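Local atomic coordinates of extracellular ligand-binding receptor (Desulfohalobium retbaense DSM 5692, PDB entry 5ERE), a protein that probably senses solutes, binding 2-oxo-4-methylpentanoic acid in its leucine-binding-protein part and cytosine in its tandem PAS-like sensor part, with a calcium ion also bound. Residues Gly208-Gln213 and Pro252-Val257; Ala333-Ala338 and Ile466-His471; Gln409-Arg414 and Gln420-Gln425. All blocks are in the same frame, centred on the assembly; numbering follows the deposited sequence.

Interaction 1 (Gly208-Gln213 and Pro252-Val257); sequences GTRPIQ and PGFFGV. With COI (2-oxo-4-methylpentanoic acid), chain B.
The Phe254 ring carries Arg210 on one face: CD of Arg210 stands 3.6 Å from the centroid of the Phe254 ring and only 6° off its normal, a CH-pi contact. At the edge of this ring is CE1 of Phe255, whose own ring has Phe254 CD2 over the middle of one face. Phe255 turns an edge to the ligand, its CE1 lying 3.4 Å from O3 of 2-oxo-4-methylpentanoic acid. Pro211 CG covers one face of the Arg210 guanidinium towards the rim. At the guanidinium edge, Arg210 NH1 meets Phe255 CE1 at 3.5 Å, the two planes being steeply inclined at 75°.

Arg210 leaves its backbone with CG opposite the N (chi1 166°), passes over Phe254 and bends at chi3, which swings the guanidinium to the ligand. Arg210 NH1 donates to ligand O3 at 3.0 Å, and Arg210 NH2 to carboxylate O2 at 2.8 Å, with a further weak bond from NH2 to O3. Ser72 and Ala95 add further hydrogen bonds to the ligand. A water links Gln213 O (2.7 Å) to Phe254 N (2.9 Å), in the first turn of helix 254-271.

In this two-lobed periplasmic-binding-protein fold, the loop after strand 205-208, in one lobe, thus meets across the cleft a helix of the other lobe, where Phe255 also packs on helix 15-32. The guanidinium offers donors to both the carboxylate and the keto oxygen, so the site probably suits an alpha-keto acid better than an alpha-amino acid, whose ammonium would bring N-H groups towards Arg210.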
loop_
_atom_site.group_PDB
_atom_site.type_symbol
_atom_site.label_atom_id
_atom_site.label_comp_id
_atom_site.label_asym_id
_atom_site.label_seq_id
_atom_site.Cartn_x
_atom_site.Cartn_y
_atom_site.Cartn_z
ATOM N N GLY A 208 2.260 8.930 -12.908
ATOM C CA GLY A 208 3.669 8.853 -12.575
ATOM C C GLY A 208 3.869 8.378 -11.159
ATOM O O GLY A 208 2.917 7.952 -10.506
ATOM N N THR A 209 5.121 8.441 -10.714
ATOM C CA THR A 209 5.547 7.871 -9.429
ATOM C C THR A 209 6.388 8.919 -8.683
ATOM O O THR A 209 6.558 10.057 -9.155
ATOM C CB THR A 209 6.347 6.541 -9.637
ATOM O OG1 THR A 209 7.583 6.798 -10.304
ATOM C CG2 THR A 209 5.527 5.511 -10.458
ATOM N N ARG A 210 6.954 8.522 -7.545
ATOM C CA ARG A 210 7.585 9.455 -6.595
ATOM C C ARG A 210 8.502 10.536 -7.213
ATOM O O ARG A 210 8.349 11.701 -6.917
ATOM C CB ARG A 210 8.360 8.620 -5.534
ATOM C CG ARG A 210 9.352 9.410 -4.660
ATOM C CD ARG A 210 10.224 8.405 -3.793
ATOM N NE ARG A 210 10.692 7.330 -4.663
ATOM C CZ ARG A 210 11.800 7.359 -5.386
ATOM N NH1 ARG A 210 12.615 8.384 -5.324
ATOM N NH2 ARG A 210 12.091 6.344 -6.200
ATOM N N PRO A 211 9.453 10.157 -8.077
ATOM C CA PRO A 211 10.400 11.093 -8.702
ATOM C C PRO A 211 9.792 12.219 -9.539
ATOM O O PRO A 211 10.477 13.210 -9.808
ATOM C CB PRO A 211 11.221 10.179 -9.621
ATOM C CG PRO A 211 11.090 8.844 -9.006
ATOM C CD PRO A 211 9.686 8.787 -8.559
ATOM N N ILE A 212 8.538 12.082 -9.949
ATOM C CA ILE A 212 7.972 13.015 -10.934
ATOM C C ILE A 212 7.587 14.386 -10.332
ATOM O O ILE A 212 7.357 15.351 -11.061
ATOM C CB ILE A 212 6.753 12.357 -11.632
ATOM C CG1 ILE A 212 6.519 12.949 -13.033
ATOM C CG2 ILE A 212 5.511 12.499 -10.801
ATOM C CD1 ILE A 212 5.595 12.086 -13.878
ATOM N N GLN A 213 7.579 14.509 -9.007
ATOM C CA GLN A 213 7.143 15.779 -8.393
ATOM C C GLN A 213 8.282 16.801 -8.383
ATOM O O GLN A 213 8.887 17.060 -7.353
ATOM C CB GLN A 213 6.623 15.581 -6.955
ATOM C CG GLN A 213 5.994 16.876 -6.393
ATOM C CD GLN A 213 5.464 16.739 -4.978
ATOM O OE1 GLN A 213 4.411 16.141 -4.755
ATOM N NE2 GLN A 213 6.199 17.280 -4.006
ATOM N N PRO A 252 12.145 22.205 -1.214
ATOM C CA PRO A 252 12.798 20.927 -1.492
ATOM C C PRO A 252 11.778 19.856 -1.801
ATOM O O PRO A 252 10.753 19.817 -1.127
ATOM C CB PRO A 252 13.523 20.630 -0.185
ATOM C CG PRO A 252 12.653 21.272 0.874
ATOM C CD PRO A 252 11.925 22.418 0.226
ATOM N N GLY A 253 12.034 19.004 -2.786
ATOM C CA GLY A 253 11.181 17.856 -3.001
ATOM C C GLY A 253 11.625 16.642 -2.200
ATOM O O GLY A 253 12.363 16.765 -1.233
ATOM N N PHE A 254 11.184 15.467 -2.631
ATOM C CA PHE A 254 11.408 14.233 -1.889
ATOM C C PHE A 254 12.863 14.008 -1.565
ATOM O O PHE A 254 13.222 13.567 -0.451
ATOM C CB PHE A 254 10.914 12.997 -2.675
ATOM C CG PHE A 254 11.475 11.735 -2.147
ATOM C CD1 PHE A 254 10.937 11.170 -1.008
ATOM C CD2 PHE A 254 12.588 11.160 -2.725
ATOM C CE1 PHE A 254 11.488 10.027 -0.451
ATOM C CE2 PHE A 254 13.149 10.023 -2.179
ATOM C CZ PHE A 254 12.597 9.459 -1.038
ATOM N N PHE A 255 13.715 14.261 -2.545
ATOM C CA PHE A 255 15.099 13.859 -2.381
ATOM C C PHE A 255 15.827 14.701 -1.342
ATOM O O PHE A 255 16.624 14.169 -0.597
ATOM C CB PHE A 255 15.822 13.932 -3.700
ATOM C CG PHE A 255 15.209 13.045 -4.747
ATOM C CD1 PHE A 255 15.607 11.727 -4.863
ATOM C CD2 PHE A 255 14.207 13.532 -5.595
ATOM C CE1 PHE A 255 15.042 10.878 -5.830
ATOM C CE2 PHE A 255 13.627 12.680 -6.565
ATOM C CZ PHE A 255 14.051 11.354 -6.672
ATOM N N GLY A 256 15.575 16.005 -1.336
ATOM C CA GLY A 256 16.047 16.870 -0.266
ATOM C C GLY A 256 15.569 16.417 1.106
ATOM O O GLY A 256 16.359 16.312 2.048
ATOM N N VAL A 257 14.273 16.158 1.224
ATOM C CA VAL A 257 13.665 15.766 2.498
ATOM C C VAL A 257 14.314 14.480 3.005
ATOM O O VAL A 257 14.697 14.365 4.183
ATOM C CB VAL A 257 12.129 15.563 2.348
ATOM C CG1 VAL A 257 11.510 14.899 3.608
ATOM C CG2 VAL A 257 11.449 16.867 2.021
HETATM C C1 COI B . 15.385 5.900 -7.938
HETATM O O1 COI B . 16.286 5.216 -8.493
HETATM O O2 COI B . 14.525 5.386 -7.180
HETATM C C2 COI B . 15.392 7.376 -8.148
HETATM O O3 COI B . 14.519 8.068 -7.658
HETATM C C3 COI B . 16.547 7.917 -8.955
HETATM C C4 COI B . 16.341 9.362 -9.244
HETATM C C5 COI B . 17.705 9.972 -9.486
HETATM C C6 COI B . 15.433 9.398 -10.466
HETATM O O HOH W 1 10.230 15.873 -5.343
#

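Interaction 2 (Ala333-Ala338 and Ile466-His471); sequences AQELNA and ISRKVH
Glu335 reaches from helix 324-357 to Arg468 and Lys469 on helix 461-470, and the three side chains form a salt-bridge network between two helices of the tandem PAS-like sensor part. The carboxylate is shared, one oxygen to each base. Glu335 is fully stretched, with CG swung opposite the backbone N (chi1 179°), and this extension carries its oxygens across the gap to the neighbouring helix.

Arg468 comes in at roughly a right angle to Glu335, and its guanidinium is turned 43° from the carboxylate plane. Glu335 OE2 nevertheless lies at the guanidinium edge, 3.1 Å from Arg468 NH2; the bond is weak because the N-H...O angle is only 134°. The same NH2 has another partner in the hydroxyl of Tyr377, which helps to position the arginine. Lys469 crosses Glu335 obliquely, folded at chi2, chi3 and chi4, and its NZ salt-bridges Glu335 OE1. The modelled separation of Lys469 NZ and Glu335 OE1, 2.4 Å, is too short to be taken literally, so the pairing is clearer than its length.

With alanine in place of Glu335, Lys469 would probably lose its carboxylate mate and be free to turn, and Arg468 would be held less firmly beside Tyr377.

On the buried side of the network, Leu336 CD1 comes no nearer than 4.6 Å to Ile466 CG1, yet both residues rest on Leu557 of strand 553-561. Leu336 also packs on Phe462 and Ile465, so apolar packing accompanies the charged surface contact. A water ties the network further, donating to Glu335 OE1 at 2.9 Å and accepting a weak hydrogen bond from Arg468 NH2 at 2.8 Å.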
loop_
_atom_site.group_PDB
_atom_site.type_symbol
_atom_site.label_atom_id
_atom_site.label_comp_id
_atom_site.label_asym_id
_atom_site.label_seq_id
_atom_site.Cartn_x
_atom_site.Cartn_y
_atom_site.Cartn_z
ATOM N N ALA A 333 -15.623 -1.667 0.070
ATOM C CA ALA A 333 -17.044 -2.042 0.076
ATOM C C ALA A 333 -17.314 -3.098 -0.982
ATOM O O ALA A 333 -18.066 -4.049 -0.755
ATOM C CB ALA A 333 -17.935 -0.833 -0.188
ATOM N N GLN A 334 -16.723 -2.901 -2.155
ATOM C CA GLN A 334 -16.973 -3.807 -3.273
ATOM C C GLN A 334 -16.363 -5.179 -3.047
ATOM O O GLN A 334 -16.972 -6.196 -3.393
ATOM C CB GLN A 334 -16.424 -3.219 -4.570
ATOM C CG GLN A 334 -17.249 -2.064 -5.059
ATOM C CD GLN A 334 -16.642 -1.378 -6.257
ATOM O OE1 GLN A 334 -15.550 -1.724 -6.716
ATOM N NE2 GLN A 334 -17.345 -0.393 -6.767
ATOM N N GLU A 335 -15.151 -5.237 -2.497
ATOM C CA GLU A 335 -14.577 -6.544 -2.270
ATOM C C GLU A 335 -15.423 -7.285 -1.249
ATOM O O GLU A 335 -15.713 -8.467 -1.430
ATOM C CB GLU A 335 -13.131 -6.459 -1.809
ATOM C CG GLU A 335 -12.538 -7.830 -1.545
ATOM C CD GLU A 335 -11.028 -7.820 -1.444
ATOM O OE1 GLU A 335 -10.461 -6.715 -1.408
ATOM O OE2 GLU A 335 -10.410 -8.914 -1.393
ATOM N N LEU A 336 -15.838 -6.581 -0.192
ATOM C CA LEU A 336 -16.676 -7.184 0.843
ATOM C C LEU A 336 -18.033 -7.649 0.292
ATOM O O LEU A 336 -18.484 -8.737 0.624
ATOM C CB LEU A 336 -16.890 -6.209 2.013
ATOM C CG LEU A 336 -15.648 -5.991 2.895
ATOM C CD1 LEU A 336 -15.761 -4.754 3.797
ATOM C CD2 LEU A 336 -15.274 -7.261 3.734
ATOM N N ASN A 337 -18.706 -6.832 -0.525
ATOM C CA ASN A 337 -19.988 -7.260 -1.095
ATOM C C ASN A 337 -19.850 -8.481 -1.975
ATOM O O ASN A 337 -20.704 -9.351 -1.946
ATOM C CB ASN A 337 -20.649 -6.127 -1.890
ATOM C CG ASN A 337 -21.212 -5.029 -0.963
ATOM O OD1 ASN A 337 -21.661 -5.308 0.161
ATOM N ND2 ASN A 337 -21.153 -3.787 -1.416
ATOM N N ALA A 338 -18.773 -8.554 -2.745
ATOM C CA ALA A 338 -18.562 -9.699 -3.617
ATOM C C ALA A 338 -18.196 -10.965 -2.815
ATOM O O ALA A 338 -18.568 -12.093 -3.163
ATOM C CB ALA A 338 -17.490 -9.385 -4.616
ATOM N N ILE A 466 -9.765 -5.899 5.045
ATOM C CA ILE A 466 -9.530 -4.469 5.119
ATOM C C ILE A 466 -8.047 -4.080 5.173
ATOM O O ILE A 466 -7.646 -3.131 4.525
ATOM C CB ILE A 466 -10.282 -3.872 6.323
ATOM C CG1 ILE A 466 -11.768 -3.902 6.017
ATOM C CG2 ILE A 466 -9.830 -2.476 6.597
ATOM C CD1 ILE A 466 -12.645 -3.777 7.207
ATOM N N SER A 467 -7.236 -4.778 5.962
ATOM C CA SER A 467 -5.847 -4.399 6.108
ATOM C C SER A 467 -5.060 -4.474 4.783
ATOM O O SER A 467 -4.128 -3.705 4.553
ATOM C CB SER A 467 -5.166 -5.286 7.183
ATOM O OG SER A 467 -5.150 -6.634 6.746
ATOM N N ARG A 468 -5.408 -5.398 3.904
ATOM C CA ARG A 468 -4.775 -5.409 2.591
ATOM C C ARG A 468 -5.137 -4.173 1.785
ATOM O O ARG A 468 -4.306 -3.631 1.062
ATOM C CB ARG A 468 -5.159 -6.668 1.804
ATOM C CG ARG A 468 -4.925 -7.969 2.582
ATOM C CD ARG A 468 -5.106 -9.253 1.693
ATOM N NE ARG A 468 -6.436 -9.328 1.076
ATOM C CZ ARG A 468 -7.400 -10.216 1.366
ATOM N NH1 ARG A 468 -7.233 -11.175 2.280
ATOM N NH2 ARG A 468 -8.563 -10.142 0.713
ATOM N N LYS A 469 -6.381 -3.737 1.884
ATOM C CA LYS A 469 -6.838 -2.615 1.071
ATOM C C LYS A 469 -6.151 -1.304 1.523
ATOM O O LYS A 469 -5.765 -0.481 0.694
ATOM C CB LYS A 469 -8.371 -2.498 1.153
ATOM C CG LYS A 469 -9.140 -3.441 0.249
ATOM C CD LYS A 469 -9.357 -2.816 -1.157
ATOM C CE LYS A 469 -8.789 -3.662 -2.258
ATOM N NZ LYS A 469 -9.724 -4.735 -2.632
ATOM N N VAL A 470 -5.978 -1.126 2.837
ATOM C CA VAL A 470 -5.453 0.125 3.392
ATOM C C VAL A 470 -3.942 0.158 3.577
ATOM O O VAL A 470 -3.392 1.185 3.979
ATOM C CB VAL A 470 -6.094 0.465 4.784
ATOM C CG1 VAL A 470 -7.588 0.556 4.667
ATOM C CG2 VAL A 470 -5.726 -0.515 5.852
ATOM N N HIS A 471 -3.283 -0.958 3.282
ATOM C CA HIS A 471 -1.847 -1.114 3.472
ATOM C C HIS A 471 -1.039 0.042 2.816
ATOM O O HIS A 471 -1.072 0.253 1.589
ATOM C CB HIS A 471 -1.422 -2.497 2.920
ATOM C CG HIS A 471 -0.018 -2.883 3.256
ATOM N ND1 HIS A 471 0.528 -2.686 4.517
ATOM C CD2 HIS A 471 0.961 -3.431 2.509
ATOM C CE1 HIS A 471 1.782 -3.089 4.513
ATOM N NE2 HIS A 471 2.069 -3.554 3.309
HETATM O O HOH W 2 -8.396 -7.368 0.472
#

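Interaction 3 (Gln409-Arg414 and Gln420-Gln425); sequences QEQIIR and QPVLSQ. With CYT (6-aminopyrimidin-2(1H)-one), chain C.
Arg414 meets the strand residue Val422 at the very base of its side chain, where Arg414 CB lies 4.0 Å from Val422 CG1. Its CG points away from the carbonyl carbon (chi1 -70°), and a bend at chi3 turns the guanidinium back beside Glu410 on the same helix. NE of Arg414 then donates to Glu410 OE2 at 2.8 Å. Beyond CZ the two branches part. NH1 of Arg414 passes 3.7 Å from Val422 CG1 and donates to a water that also accepts from Leu423 N. NH2 of Arg414 completes a side-on, two-nitrogen grip on the carboxylate by meeting the syn lone pair of Glu410 OE1 at 3.0 Å. It also donates to Leu423 O at 3.1 Å; this carbonyl oxygen lies in the guanidinium plane, although the nitrogen stands 47° out of the carbonyl plane.

The two segments flank the end of helix 410-418 and the short turn into strand 422-423, which pairs with strand 434-443 in the antiparallel sheet of the Cache-type, PAS-like domain. Leu423 O is bonded as well to Thr553, at the start of a strand of the following sheet.

Glu410 OE1, held on its syn side by Arg414, accepts a nearly straight bond (169°) from Gln425 N at 3.1 Å, which comes from the anti side but tilted out of the carboxylate plane. On the next residue of the helix, Gln411 CB packs 3.6 Å from Ser424 CB, and the Gln411 backbone oxygen faces Val422 CG2. The Gln411 amide NE2 donates to Gln409 OE1 and also to Asp437. Gln411 probably helps, from the second shell, to fix the amide of Gln409, whose NE2 donates to O2 of the bound cytosine at 2.9 Å.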
loop_
_atom_site.group_PDB
_atom_site.type_symbol
_atom_site.label_atom_id
_atom_site.label_comp_id
_atom_site.label_asym_id
_atom_site.label_seq_id
_atom_site.Cartn_x
_atom_site.Cartn_y
_atom_site.Cartn_z
ATOM N N GLN A 409 -29.851 -17.980 19.442
ATOM C CA GLN A 409 -29.044 -17.007 18.712
ATOM C C GLN A 409 -29.971 -16.137 17.835
ATOM O O GLN A 409 -30.903 -16.632 17.195
ATOM C CB GLN A 409 -27.953 -17.707 17.884
ATOM C CG GLN A 409 -26.879 -18.366 18.767
ATOM C CD GLN A 409 -25.676 -18.937 17.997
ATOM O OE1 GLN A 409 -25.584 -18.854 16.767
ATOM N NE2 GLN A 409 -24.766 -19.548 18.734
ATOM N N GLU A 410 -29.718 -14.844 17.824
ATOM C CA GLU A 410 -30.690 -13.902 17.235
ATOM C C GLU A 410 -31.005 -14.240 15.752
ATOM O O GLU A 410 -32.165 -14.211 15.342
ATOM C CB GLU A 410 -30.186 -12.458 17.397
ATOM C CG GLU A 410 -28.967 -12.040 16.562
ATOM C CD GLU A 410 -29.344 -11.652 15.133
ATOM O OE1 GLU A 410 -28.466 -11.726 14.244
ATOM O OE2 GLU A 410 -30.523 -11.288 14.896
ATOM N N GLN A 411 -29.988 -14.607 14.968
ATOM C CA GLN A 411 -30.200 -14.948 13.545
ATOM C C GLN A 411 -30.988 -16.234 13.362
ATOM O O GLN A 411 -31.706 -16.390 12.369
ATOM C CB GLN A 411 -28.865 -15.049 12.794
ATOM C CG GLN A 411 -28.094 -16.392 12.887
ATOM C CD GLN A 411 -27.397 -16.563 14.231
ATOM O OE1 GLN A 411 -27.662 -15.825 15.168
ATOM N NE2 GLN A 411 -26.450 -17.495 14.298
ATOM N N ILE A 412 -30.853 -17.153 14.317
ATOM C CA ILE A 412 -31.493 -18.459 14.248
ATOM C C ILE A 412 -32.993 -18.297 14.525
ATOM O O ILE A 412 -33.841 -18.936 13.907
ATOM C CB ILE A 412 -30.869 -19.466 15.272
ATOM C CG1 ILE A 412 -29.420 -19.802 14.918
ATOM C CG2 ILE A 412 -31.718 -20.729 15.397
ATOM C CD1 ILE A 412 -29.236 -20.540 13.629
ATOM N N ILE A 413 -33.312 -17.452 15.486
ATOM C CA ILE A 413 -34.689 -17.082 15.736
ATOM C C ILE A 413 -35.331 -16.519 14.477
ATOM O O ILE A 413 -36.433 -16.926 14.079
ATOM C CB ILE A 413 -34.748 -16.057 16.897
ATOM C CG1 ILE A 413 -34.268 -16.735 18.190
ATOM C CG2 ILE A 413 -36.149 -15.525 17.084
ATOM C CD1 ILE A 413 -34.047 -15.767 19.408
ATOM N N ARG A 414 -34.631 -15.601 13.827
ATOM C CA ARG A 414 -35.191 -14.934 12.663
ATOM C C ARG A 414 -35.412 -15.909 11.523
ATOM O O ARG A 414 -36.423 -15.852 10.834
ATOM C CB ARG A 414 -34.284 -13.800 12.229
ATOM C CG ARG A 414 -34.310 -12.649 13.231
ATOM C CD ARG A 414 -33.618 -11.420 12.716
ATOM N NE ARG A 414 -32.155 -11.521 12.691
ATOM C CZ ARG A 414 -31.406 -11.546 11.587
ATOM N NH1 ARG A 414 -31.953 -11.476 10.379
ATOM N NH2 ARG A 414 -30.093 -11.621 11.691
ATOM N N GLN A 420 -36.548 -17.700 5.868
ATOM C CA GLN A 420 -35.727 -17.071 4.855
ATOM C C GLN A 420 -34.297 -16.919 5.341
ATOM O O GLN A 420 -34.063 -16.892 6.542
ATOM C CB GLN A 420 -36.314 -15.705 4.488
ATOM C CG GLN A 420 -37.540 -15.829 3.602
ATOM C CD GLN A 420 -38.257 -14.526 3.450
ATOM O OE1 GLN A 420 -38.305 -13.713 4.378
ATOM N NE2 GLN A 420 -38.799 -14.298 2.272
ATOM N N PRO A 421 -33.344 -16.770 4.402
ATOM C CA PRO A 421 -31.928 -16.634 4.751
ATOM C C PRO A 421 -31.672 -15.490 5.712
ATOM O O PRO A 421 -32.394 -14.505 5.702
ATOM C CB PRO A 421 -31.248 -16.332 3.423
ATOM C CG PRO A 421 -32.221 -16.739 2.368
ATOM C CD PRO A 421 -33.581 -16.588 2.958
ATOM N N VAL A 422 -30.618 -15.614 6.497
ATOM C CA VAL A 422 -30.215 -14.552 7.428
ATOM C C VAL A 422 -28.694 -14.380 7.416
ATOM O O VAL A 422 -27.931 -15.308 7.061
ATOM C CB VAL A 422 -30.704 -14.851 8.856
ATOM C CG1 VAL A 422 -32.234 -14.868 8.914
ATOM C CG2 VAL A 422 -30.142 -16.203 9.380
ATOM N N LEU A 423 -28.252 -13.173 7.757
ATOM C CA LEU A 423 -26.858 -12.893 8.079
ATOM C C LEU A 423 -26.882 -12.413 9.504
ATOM O O LEU A 423 -27.627 -11.487 9.806
ATOM C CB LEU A 423 -26.231 -11.842 7.138
ATOM C CG LEU A 423 -24.738 -11.531 7.378
ATOM C CD1 LEU A 423 -23.840 -12.756 6.995
ATOM C CD2 LEU A 423 -24.279 -10.303 6.644
ATOM N N SER A 424 -26.083 -13.022 10.389
ATOM C CA SER A 424 -26.144 -12.637 11.798
ATOM C C SER A 424 -25.422 -11.316 12.063
ATOM O O SER A 424 -24.595 -10.856 11.273
ATOM C CB SER A 424 -25.544 -13.732 12.706
ATOM O OG SER A 424 -24.129 -13.735 12.643
ATOM N N GLN A 425 -25.762 -10.701 13.193
ATOM C CA GLN A 425 -24.922 -9.694 13.817
ATOM C C GLN A 425 -23.654 -10.398 14.299
ATOM O O GLN A 425 -23.643 -11.604 14.369
ATOM C CB GLN A 425 -25.631 -9.061 15.026
ATOM C CG GLN A 425 -26.994 -8.485 14.786
ATOM C CD GLN A 425 -26.976 -7.270 13.855
ATOM O OE1 GLN A 425 -25.934 -6.633 13.649
ATOM N NE2 GLN A 425 -28.132 -6.950 13.285
HETATM N N3 CYT C . -21.809 -21.651 15.306
HETATM C C4 CYT C . -22.054 -21.960 14.033
HETATM N N1 CYT C . -23.893 -20.502 15.417
HETATM C C2 CYT C . -22.706 -20.922 16.032
HETATM O O2 CYT C . -22.478 -20.591 17.217
HETATM N N4 CYT C . -21.121 -22.701 13.372
HETATM C C5 CYT C . -23.265 -21.540 13.381
HETATM C C6 CYT C . -24.146 -20.822 14.099
HETATM O O HOH W 3 -30.172 -10.885 8.026
#

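Overall arrangement
Along the chain interaction 1 comes first and closes before interaction 2 opens, while interaction 3 is nested in the loop that interaction 2 closes. Interaction 1 lies in the periplasmic-binding-protein part; its centre is about 53 Å from that of interaction 3, on the other side of the chain's centre. Interaction 2 stands between, its centre about 29 Å from that of interaction 1 and about 24 Å from that of interaction 3. Its helix 324-357 follows the solute-binding part and runs along the sensor part, whereas interaction 3 joins helix 410-418 to strand 422-423 beside the cytosine site. Strand 553-561 touches both interactions 2 and 3. The keto-acid and cytosine sites are therefore widely separated within one chain.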